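Local coordinates for YaeQ family protein (Pseudomonas syringae pv. tomato, PDB 2OT9) that is of unknown function but belongs to the YaeQ family of the PDDEXK nuclease-like clan and holds a meso-tartaric acid molecule in the crystal, at residues A[10-15]-A[45-50]; A[66-71]-A[81-86]; A[99-104]-A[124-129]. One frame throughout, in Å; residues are numbered along the deposited sequence.

In the fold
The three contacts come in series along the chain, and all involve one mixed sheet. Interaction 1 packs helix 37-49 on strand 6-16, near one end of the strand order. Interaction 2 lies toward the other end and interaction 3 nearer the middle, their centres about 10 Å apart: strand 78-84 pairs with 69-72 in interaction 2 and borders strand 101-106 of interaction 3. Interaction 1 is centred about 15 Å from interaction 2 and about 20 Å from interaction 3, but Ala46 and Tyr47 pack on Leu69, linking helix to hairpin. The ligand pocket forms where strand 78-84 ends beside 101-106, the Leu104 side chain about 6 Å from the tartaric acid.

Interaction 1. Residues A[10-15]-A[45-50]; sequences FELNLT and LAYAFW
Leu12 of strand 10-15 reaches the last turn of helix 45-49 at the notch formed by Tyr47 and Ala48. Its CB lies over one face of its neighbour Phe10, 3.9 Å above the ring plane and toward the rim. CG stands anti to the backbone N (chi1 172°), and from this branch point the two methyls divide. CD2 does most of the touching: it meets the rim of the Tyr47 ring at CD2, near the ring plane and 4.0 Å away, and it is as close to the Ala48 CB. The other methyl, Leu12 CD1, is slightly farther from Ala48 CB, at 4.3 Å.

Phe10 and Leu14, one strand repeat before and after, extend the contact on the same face. The Phe10 ring points its CE2 at Tyr47 CD2, 3.9 Å away, the tyrosine atom lying near the phenylalanine plane, so this ring is met at its edge. Trp150 packs edge-to-face with Phe10, and Phe57 meets the ring of Tyr47. Leu14 turns both methyls to the Ala48 carbonyl, CD2 being 3.9 Å from Ala48 O; the CA atoms of Leu14 and Ala48 are 7.0 Å apart, the alanine offering only its CB at this point.

Helix 37-49 thus lies across one face of the sheet, at 40° to the local strand direction, above a strand flanked by 21-31 and 147-155. No hydrogen bond spans the segments; the contact is buried and held by shape and the hydrophobic effect, without directional bonds to fix its register.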
loop_
_atom_site.group_PDB
_atom_site.type_symbol
_atom_site.label_atom_id
_atom_site.label_comp_id
_atom_site.label_asym_id
_atom_site.label_seq_id
_atom_site.Cartn_x
_atom_site.Cartn_y
_atom_site.Cartn_z
ATOM N N PHE A 10 -5.304 11.559 -7.487
ATOM C CA PHE A 10 -5.094 10.227 -8.025
ATOM C C PHE A 10 -6.342 9.844 -8.817
ATOM O O PHE A 10 -7.458 9.866 -8.274
ATOM C CB PHE A 10 -4.871 9.264 -6.863
ATOM C CG PHE A 10 -4.572 7.834 -7.254
ATOM C CD1 PHE A 10 -3.729 7.523 -8.317
ATOM C CD2 PHE A 10 -5.049 6.795 -6.465
ATOM C CE1 PHE A 10 -3.418 6.190 -8.605
ATOM C CE2 PHE A 10 -4.737 5.471 -6.752
ATOM C CZ PHE A 10 -3.917 5.169 -7.820
ATOM N N GLU A 11 -6.148 9.537 -10.098
ATOM C CA GLU A 11 -7.218 9.039 -10.971
ATOM C C GLU A 11 -6.901 7.592 -11.354
ATOM O O GLU A 11 -5.929 7.321 -12.076
ATOM C CB GLU A 11 -7.366 9.928 -12.219
ATOM C CG GLU A 11 -7.498 11.429 -11.874
ATOM C CD GLU A 11 -7.809 12.306 -13.076
ATOM O OE1 GLU A 11 -7.900 11.767 -14.198
ATOM O OE2 GLU A 11 -7.972 13.533 -12.894
ATOM N N LEU A 12 -7.709 6.667 -10.841
ATOM C CA LEU A 12 -7.451 5.238 -11.023
ATOM C C LEU A 12 -8.543 4.552 -11.854
ATOM O O LEU A 12 -9.710 4.553 -11.451
ATOM C CB LEU A 12 -7.335 4.544 -9.656
ATOM C CG LEU A 12 -7.256 3.007 -9.598
ATOM C CD1 LEU A 12 -5.991 2.480 -10.287
ATOM C CD2 LEU A 12 -7.293 2.538 -8.139
ATOM N N ASN A 13 -8.167 3.990 -13.006
ATOM C CA ASN A 13 -9.028 3.036 -13.718
ATOM C C ASN A 13 -8.562 1.627 -13.391
ATOM O O ASN A 13 -7.489 1.202 -13.839
ATOM C CB ASN A 13 -9.009 3.252 -15.238
ATOM C CG ASN A 13 -9.532 4.621 -15.639
ATOM O OD1 ASN A 13 -10.456 5.147 -15.029
ATOM N ND2 ASN A 13 -8.942 5.199 -16.673
ATOM N N LEU A 14 -9.364 0.918 -12.602
ATOM C CA LEU A 14 -8.992 -0.400 -12.084
ATOM C C LEU A 14 -9.754 -1.524 -12.778
ATOM O O LEU A 14 -10.994 -1.490 -12.851
ATOM C CB LEU A 14 -9.253 -0.431 -10.570
ATOM C CG LEU A 14 -9.013 -1.734 -9.790
ATOM C CD1 LEU A 14 -7.540 -2.179 -9.857
ATOM C CD2 LEU A 14 -9.492 -1.566 -8.349
ATOM N N THR A 15 -9.008 -2.495 -13.312
ATOM C CA THR A 15 -9.558 -3.710 -13.931
ATOM C C THR A 15 -8.906 -4.900 -13.221
ATOM O O THR A 15 -7.818 -5.368 -13.610
ATOM C CB THR A 15 -9.244 -3.785 -15.455
ATOM O OG1 THR A 15 -9.833 -2.663 -16.125
ATOM C CG2 THR A 15 -9.812 -5.038 -16.054
ATOM N N LEU A 45 -0.250 1.821 -4.878
ATOM C CA LEU A 45 -0.334 0.409 -5.278
ATOM C C LEU A 45 -1.214 -0.359 -4.292
ATOM O O LEU A 45 -2.033 -1.166 -4.701
ATOM C CB LEU A 45 1.062 -0.229 -5.304
ATOM C CG LEU A 45 1.965 0.141 -6.482
ATOM C CD1 LEU A 45 3.388 -0.391 -6.236
ATOM C CD2 LEU A 45 1.381 -0.393 -7.789
ATOM N N ALA A 46 -1.026 -0.117 -2.989
ATOM C CA ALA A 46 -1.846 -0.786 -1.955
ATOM C C ALA A 46 -3.334 -0.462 -2.129
ATOM O O ALA A 46 -4.196 -1.323 -1.973
ATOM C CB ALA A 46 -1.379 -0.360 -0.532
ATOM N N TYR A 47 -3.624 0.802 -2.406
ATOM C CA TYR A 47 -4.994 1.245 -2.656
ATOM C C TYR A 47 -5.652 0.442 -3.784
ATOM O O TYR A 47 -6.791 -0.018 -3.631
ATOM C CB TYR A 47 -5.034 2.756 -2.978
ATOM C CG TYR A 47 -6.448 3.294 -3.068
ATOM C CD1 TYR A 47 -7.184 3.565 -1.916
ATOM C CD2 TYR A 47 -7.054 3.498 -4.306
ATOM C CE1 TYR A 47 -8.484 4.026 -1.989
ATOM C CE2 TYR A 47 -8.354 3.964 -4.399
ATOM C CZ TYR A 47 -9.064 4.227 -3.236
ATOM O OH TYR A 47 -10.350 4.684 -3.314
ATOM N N ALA A 48 -4.950 0.305 -4.923
ATOM C CA ALA A 48 -5.466 -0.454 -6.064
ATOM C C ALA A 48 -5.586 -1.945 -5.709
ATOM O O ALA A 48 -6.598 -2.599 -6.017
ATOM C CB ALA A 48 -4.568 -0.262 -7.293
ATOM N N PHE A 49 -4.574 -2.460 -5.014
ATOM C CA PHE A 49 -4.446 -3.888 -4.748
ATOM C C PHE A 49 -5.475 -4.398 -3.732
ATOM O O PHE A 49 -5.892 -5.557 -3.791
ATOM C CB PHE A 49 -3.025 -4.187 -4.271
ATOM C CG PHE A 49 -2.669 -5.642 -4.288
ATOM C CD1 PHE A 49 -2.673 -6.367 -5.485
ATOM C CD2 PHE A 49 -2.296 -6.282 -3.111
ATOM C CE1 PHE A 49 -2.320 -7.738 -5.508
ATOM C CE2 PHE A 49 -1.939 -7.652 -3.123
ATOM C CZ PHE A 49 -1.956 -8.368 -4.316
ATOM N N TRP A 50 -5.887 -3.531 -2.817
ATOM C CA TRP A 50 -6.915 -3.892 -1.845
ATOM C C TRP A 50 -8.142 -3.005 -1.903
ATOM O O TRP A 50 -8.838 -2.851 -0.900
ATOM C CB TRP A 50 -6.326 -3.904 -0.432
ATOM C CG TRP A 50 -5.443 -5.084 -0.176
ATOM C CD1 TRP A 50 -5.832 -6.394 -0.054
ATOM C CD2 TRP A 50 -4.030 -5.062 0.023
ATOM N NE1 TRP A 50 -4.743 -7.181 0.180
ATOM C CE2 TRP A 50 -3.624 -6.390 0.258
ATOM C CE3 TRP A 50 -3.062 -4.040 0.025
ATOM C CZ2 TRP A 50 -2.277 -6.737 0.506
ATOM C CZ3 TRP A 50 -1.724 -4.376 0.273
ATOM C CH2 TRP A 50 -1.345 -5.714 0.512
#

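Interaction 2. Residues A[66-71]-A[81-86]; sequences EPALWE and WIEVGQ. With SRT (S,R meso-tartaric acid), chain C.
Trp81 and Trp70 stand side by side on one face of the hairpin, pointing the same way but with their planes turned 90° to each other. The edge of Trp70 is directed toward the face of Trp81 in an offset edge-to-face pair, with six-membered ring centroids 5.6 Å apart and Trp70 CE3 touching Trp81 CZ3. Pro67 fits against both indoles. Its CB sits over the five-membered ring of Trp81 in a CH-pi contact, 3.6 Å from the centroid, while its CD lies 3.4 Å above the Trp70 plane, toward the rim.

Strands 69-71 and 81-84 are antiparallel, and the pair Leu69 and Ile82 exchanges both backbone bonds. Ala68 also faces Ile82, which makes a classic beta bulge just where the first strand begins. Leu69 and Ile82 pack on the other face of the sheet, where Leu69 meets helix 37-49.

Glu83 CB points away from segment 66-71, yet the chain bends at chi2 (-70°), which places CD so that the carboxylate comes back against Pro67 and Ala68. Each oxygen is approached from above the carboxylate plane: OE1 by Ala68 N at 3.3 Å, OE2 by Trp81 NE1 at 3.0 Å. Arg91 adds a salt bridge to OE2, so the buried group is gripped by three donors.

Where the strand ends, the backbone receives the tartaric acid. Its O3 donates to Val84 O and its O1 accepts from Gln86 N, each over 2.7 Å, the latter bond almost straight; Gly85, between these two residues in the chain, sets its CA against O1, and Arg39 provides a further bond to the ligand.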
loop_
_atom_site.group_PDB
_atom_site.type_symbol
_atom_site.label_atom_id
_atom_site.label_comp_id
_atom_site.label_asym_id
_atom_site.label_seq_id
_atom_site.Cartn_x
_atom_site.Cartn_y
_atom_site.Cartn_z
ATOM N N GLU A 66 -2.104 6.140 13.248
ATOM C CA GLU A 66 -2.826 5.824 12.014
ATOM C C GLU A 66 -1.961 4.996 11.045
ATOM O O GLU A 66 -0.746 5.091 11.069
ATOM C CB GLU A 66 -3.324 7.100 11.324
ATOM C CG GLU A 66 -4.420 7.846 12.105
ATOM C CD GLU A 66 -5.330 8.692 11.223
ATOM O OE1 GLU A 66 -5.226 8.627 9.969
ATOM O OE2 GLU A 66 -6.181 9.410 11.796
ATOM N N PRO A 67 -2.590 4.141 10.218
ATOM C CA PRO A 67 -1.844 3.410 9.192
ATOM C C PRO A 67 -1.702 4.238 7.919
ATOM O O PRO A 67 -2.274 5.326 7.822
ATOM C CB PRO A 67 -2.737 2.210 8.912
ATOM C CG PRO A 67 -4.138 2.725 9.179
ATOM C CD PRO A 67 -4.023 3.790 10.229
ATOM N N ALA A 68 -0.985 3.694 6.938
ATOM C CA ALA A 68 -0.914 4.249 5.599
ATOM C C ALA A 68 -2.287 4.193 4.928
ATOM O O ALA A 68 -2.721 5.168 4.302
ATOM C CB ALA A 68 0.115 3.485 4.787
ATOM N N LEU A 69 -2.982 3.061 5.094
ATOM C CA LEU A 69 -4.364 2.931 4.621
ATOM C C LEU A 69 -5.185 2.068 5.581
ATOM O O LEU A 69 -4.646 1.183 6.273
ATOM C CB LEU A 69 -4.423 2.311 3.221
ATOM C CG LEU A 69 -3.604 2.833 2.036
ATOM C CD1 LEU A 69 -2.191 2.246 2.038
ATOM C CD2 LEU A 69 -4.309 2.459 0.728
ATOM N N TRP A 70 -6.492 2.308 5.620
ATOM C CA TRP A 70 -7.370 1.436 6.387
ATOM C C TRP A 70 -8.781 1.370 5.845
ATOM O O TRP A 70 -9.289 2.326 5.264
ATOM C CB TRP A 70 -7.391 1.745 7.900
ATOM C CG TRP A 70 -7.574 3.173 8.296
ATOM C CD1 TRP A 70 -7.854 4.235 7.479
ATOM C CD2 TRP A 70 -7.513 3.703 9.633
ATOM N NE1 TRP A 70 -7.951 5.388 8.225
ATOM C CE2 TRP A 70 -7.741 5.091 9.545
ATOM C CE3 TRP A 70 -7.273 3.137 10.892
ATOM C CZ2 TRP A 70 -7.743 5.924 10.670
ATOM C CZ3 TRP A 70 -7.276 3.969 12.017
ATOM C CH2 TRP A 70 -7.510 5.345 11.894
ATOM N N GLU A 71 -9.387 0.204 6.016
ATOM C CA GLU A 71 -10.784 0.005 5.695
ATOM C C GLU A 71 -11.509 -0.150 7.026
ATOM O O GLU A 71 -11.145 -1.008 7.837
ATOM C CB GLU A 71 -10.934 -1.259 4.850
ATOM C CG GLU A 71 -12.350 -1.578 4.385
ATOM C CD GLU A 71 -12.470 -2.973 3.784
ATOM O OE1 GLU A 71 -11.454 -3.548 3.347
ATOM O OE2 GLU A 71 -13.593 -3.503 3.740
ATOM N N TRP A 81 -5.982 -3.105 8.134
ATOM C CA TRP A 81 -4.956 -2.144 8.523
ATOM C C TRP A 81 -3.760 -2.336 7.593
ATOM O O TRP A 81 -3.122 -3.382 7.624
ATOM C CB TRP A 81 -4.532 -2.415 9.981
ATOM C CG TRP A 81 -3.571 -1.414 10.579
ATOM C CD1 TRP A 81 -2.224 -1.323 10.346
ATOM C CD2 TRP A 81 -3.877 -0.398 11.554
ATOM N NE1 TRP A 81 -1.676 -0.298 11.094
ATOM C CE2 TRP A 81 -2.666 0.277 11.852
ATOM C CE3 TRP A 81 -5.053 -0.002 12.213
ATOM C CZ2 TRP A 81 -2.605 1.343 12.758
ATOM C CZ3 TRP A 81 -4.987 1.059 13.122
ATOM C CH2 TRP A 81 -3.772 1.723 13.372
ATOM N N ILE A 82 -3.450 -1.325 6.776
ATOM C CA ILE A 82 -2.370 -1.463 5.800
ATOM C C ILE A 82 -1.211 -0.520 6.079
ATOM O O ILE A 82 -1.383 0.704 6.108
ATOM C CB ILE A 82 -2.877 -1.220 4.363
ATOM C CG1 ILE A 82 -4.151 -2.037 4.115
ATOM C CG2 ILE A 82 -1.784 -1.565 3.331
ATOM C CD1 ILE A 82 -4.797 -1.875 2.721
ATOM N N GLU A 83 -0.018 -1.080 6.243
ATOM C CA GLU A 83 1.184 -0.247 6.336
ATOM C C GLU A 83 2.034 -0.374 5.080
ATOM O O GLU A 83 1.852 -1.301 4.283
ATOM C CB GLU A 83 2.026 -0.652 7.551
ATOM C CG GLU A 83 1.330 -0.449 8.901
ATOM C CD GLU A 83 1.132 1.032 9.300
ATOM O OE1 GLU A 83 1.321 1.972 8.471
ATOM O OE2 GLU A 83 0.760 1.251 10.463
ATOM N N VAL A 84 2.963 0.561 4.913
ATOM C CA VAL A 84 3.954 0.487 3.838
ATOM C C VAL A 84 5.344 0.738 4.436
ATOM O O VAL A 84 5.469 1.412 5.461
ATOM C CB VAL A 84 3.657 1.459 2.646
ATOM C CG1 VAL A 84 2.214 1.252 2.106
ATOM C CG2 VAL A 84 3.872 2.902 3.046
ATOM N N GLY A 85 6.371 0.198 3.804
ATOM C CA GLY A 85 7.747 0.460 4.249
ATOM C C GLY A 85 8.267 -0.632 5.166
ATOM O O GLY A 85 8.064 -1.820 4.899
ATOM N N GLN A 86 8.903 -0.231 6.267
ATOM C CA GLN A 86 9.596 -1.172 7.139
ATOM C C GLN A 86 9.222 -0.966 8.615
ATOM O O GLN A 86 10.095 -0.657 9.431
ATOM C CB GLN A 86 11.116 -1.052 6.927
ATOM C CG GLN A 86 11.561 -1.462 5.510
ATOM C CD GLN A 86 13.053 -1.355 5.275
ATOM O OE1 GLN A 86 13.852 -1.325 6.215
ATOM N NE2 GLN A 86 13.439 -1.287 4.006
HETATM O O1 SRT C . 8.685 2.382 6.858
HETATM O O11 SRT C . 9.323 2.875 8.885
HETATM C C1 SRT C . 8.527 2.978 7.933
HETATM C C2 SRT C . 7.288 3.829 8.039
HETATM O O2 SRT C . 7.486 5.183 8.478
HETATM C C3 SRT C . 6.330 3.078 8.933
HETATM O O3 SRT C . 5.747 2.108 8.057
HETATM C C4 SRT C . 5.295 3.989 9.565
HETATM O O4 SRT C . 4.724 4.898 8.904
HETATM O O41 SRT C . 5.039 3.793 10.771
#

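Interaction 3. Residues A[99-104]-A[124-129]; sequences TERTSL and LKNVNI
Strands 101-104 and 127-129 run parallel, 17° apart, with Thr102, Ser103 and Leu104 beside Val127, Asn128 and Ile129, and backbone bonds passing from Thr102 N to Asn126 O, Asn128 N to Thr102 O and Leu104 N to Asn128 O.

Two asparagines elaborate the start of this pairing. The Asn128 side chain folds back so that its ND2 donates both to Asn126 OD1 (3.0 Å) and to Thr102 O (3.2 Å). Thr102 O is therefore gripped twice, by the N and ND2 of Asn128, which approach from opposite faces of its carbonyl plane. Asn126, in the left-handed helical region of the backbone, sends its own ND2 to Glu100 O, 3.1 Å away, and the next strand starts directly after it.

Arg101 extends from CG to NE and lays its guanidinium nearly flat against the Asn128 amide, the planes 10° apart and ND2 3.3 Å above the guanidinium toward its rim. The Asn126 amide stands almost perpendicular to that guanidinium. Asn128 OD1 accepts from the backbone of Glu178, fixing the far end of the amide. A water bridges Thr102 OG1 and Lys125 O.

The two strands belong to a beta-alpha-beta unit whose helix 111-117 packs on Leu104 and Ile129 through Trp113, while helix 89-96 meets Thr102 and Val127 on the same face; strand 78-84 borders 101-106 on its other edge.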
loop_
_atom_site.group_PDB
_atom_site.type_symbol
_atom_site.label_atom_id
_atom_site.label_comp_id
_atom_site.label_asym_id
_atom_site.label_seq_id
_atom_site.Cartn_x
_atom_site.Cartn_y
_atom_site.Cartn_z
ATOM N N THR A 99 -7.288 -4.801 14.389
ATOM C CA THR A 99 -7.904 -5.091 13.070
ATOM C C THR A 99 -8.127 -6.597 12.866
ATOM O O THR A 99 -7.502 -7.421 13.540
ATOM C CB THR A 99 -6.974 -4.554 11.940
ATOM O OG1 THR A 99 -7.587 -4.686 10.649
ATOM C CG2 THR A 99 -5.629 -5.280 11.951
ATOM N N GLU A 100 -8.998 -6.959 11.928
ATOM C CA GLU A 100 -9.182 -8.364 11.548
ATOM C C GLU A 100 -8.100 -8.819 10.549
ATOM O O GLU A 100 -7.763 -10.007 10.446
ATOM C CB GLU A 100 -10.573 -8.556 10.926
ATOM C CG GLU A 100 -10.901 -10.015 10.555
ATOM C CD GLU A 100 -12.359 -10.376 10.800
ATOM O OE1 GLU A 100 -12.625 -11.181 11.733
ATOM O OE2 GLU A 100 -13.228 -9.848 10.068
ATOM N N ARG A 101 -7.580 -7.866 9.796
ATOM C CA ARG A 101 -6.578 -8.164 8.774
ATOM C C ARG A 101 -5.533 -7.083 8.797
ATOM O O ARG A 101 -5.859 -5.904 8.819
ATOM C CB ARG A 101 -7.216 -8.245 7.384
ATOM C CG ARG A 101 -6.209 -8.578 6.290
ATOM C CD ARG A 101 -6.876 -8.780 4.943
ATOM N NE ARG A 101 -5.966 -9.549 4.103
ATOM C CZ ARG A 101 -5.983 -10.880 4.015
ATOM N NH1 ARG A 101 -5.102 -11.482 3.248
ATOM N NH2 ARG A 101 -6.887 -11.607 4.681
ATOM N N THR A 102 -4.274 -7.494 8.811
ATOM C CA THR A 102 -3.170 -6.558 8.724
ATOM C C THR A 102 -2.376 -6.874 7.470
ATOM O O THR A 102 -2.041 -8.040 7.226
ATOM C CB THR A 102 -2.236 -6.708 9.935
ATOM O OG1 THR A 102 -2.988 -6.536 11.122
ATOM C CG2 THR A 102 -1.117 -5.662 9.929
ATOM N N SER A 103 -2.058 -5.847 6.681
ATOM C CA SER A 103 -1.206 -6.061 5.523
ATOM C C SER A 103 -0.060 -5.080 5.527
ATOM O O SER A 103 -0.190 -3.963 5.998
ATOM C CB SER A 103 -1.976 -5.965 4.188
ATOM O OG SER A 103 -2.973 -6.978 4.138
ATOM N N LEU A 104 1.056 -5.501 4.962
ATOM C CA LEU A 104 2.174 -4.588 4.781
ATOM C C LEU A 104 2.707 -4.749 3.372
ATOM O O LEU A 104 3.023 -5.880 2.947
ATOM C CB LEU A 104 3.274 -4.884 5.801
ATOM C CG LEU A 104 4.654 -4.266 5.521
ATOM C CD1 LEU A 104 4.608 -2.715 5.600
ATOM C CD2 LEU A 104 5.684 -4.826 6.493
ATOM N N LEU A 124 1.340 -13.855 15.339
ATOM C CA LEU A 124 0.395 -12.814 15.006
ATOM C C LEU A 124 -0.697 -13.363 14.101
ATOM O O LEU A 124 -0.461 -14.264 13.295
ATOM C CB LEU A 124 1.104 -11.619 14.377
ATOM C CG LEU A 124 2.066 -10.857 15.301
ATOM C CD1 LEU A 124 2.487 -9.597 14.614
ATOM C CD2 LEU A 124 1.391 -10.515 16.611
ATOM N N LYS A 125 -1.894 -12.805 14.254
ATOM C CA LYS A 125 -3.079 -13.290 13.556
ATOM C C LYS A 125 -3.298 -12.485 12.276
ATOM O O LYS A 125 -3.340 -11.251 12.319
ATOM C CB LYS A 125 -4.304 -13.204 14.477
ATOM C CG LYS A 125 -4.047 -13.717 15.899
ATOM C CD LYS A 125 -5.306 -14.239 16.569
ATOM C CE LYS A 125 -4.957 -15.195 17.700
ATOM N NZ LYS A 125 -4.699 -14.503 19.006
ATOM N N ASN A 126 -3.400 -13.192 11.145
ATOM C CA ASN A 126 -3.692 -12.600 9.835
ATOM C C ASN A 126 -2.834 -11.373 9.494
ATOM O O ASN A 126 -3.350 -10.288 9.175
ATOM C CB ASN A 126 -5.185 -12.261 9.695
ATOM C CG ASN A 126 -5.648 -12.170 8.229
ATOM O OD1 ASN A 126 -4.930 -12.543 7.306
ATOM N ND2 ASN A 126 -6.877 -11.707 8.030
ATOM N N VAL A 127 -1.523 -11.555 9.554
ATOM C CA VAL A 127 -0.599 -10.531 9.077
ATOM C C VAL A 127 -0.031 -11.003 7.740
ATOM O O VAL A 127 0.397 -12.150 7.604
ATOM C CB VAL A 127 0.521 -10.218 10.105
ATOM C CG1 VAL A 127 1.541 -9.224 9.527
ATOM C CG2 VAL A 127 -0.082 -9.688 11.411
ATOM N N ASN A 128 -0.045 -10.109 6.759
ATOM C CA ASN A 128 0.271 -10.448 5.380
ATOM C C ASN A 128 1.269 -9.436 4.872
ATOM O O ASN A 128 1.035 -8.230 5.005
ATOM C CB ASN A 128 -1.009 -10.409 4.524
ATOM C CG ASN A 128 -2.095 -11.310 5.062
ATOM O OD1 ASN A 128 -2.137 -12.489 4.729
ATOM N ND2 ASN A 128 -2.995 -10.756 5.882
ATOM N N ILE A 129 2.385 -9.910 4.331
ATOM C CA ILE A 129 3.499 -9.034 3.972
ATOM C C ILE A 129 4.010 -9.392 2.591
ATOM O O ILE A 129 4.398 -10.548 2.340
ATOM C CB ILE A 129 4.701 -9.137 4.980
ATOM C CG1 ILE A 129 4.257 -8.840 6.414
ATOM C CG2 ILE A 129 5.864 -8.198 4.551
ATOM C CD1 ILE A 129 5.332 -9.091 7.462
HETATM O O HOH W 1 -4.636 -8.702 11.874
#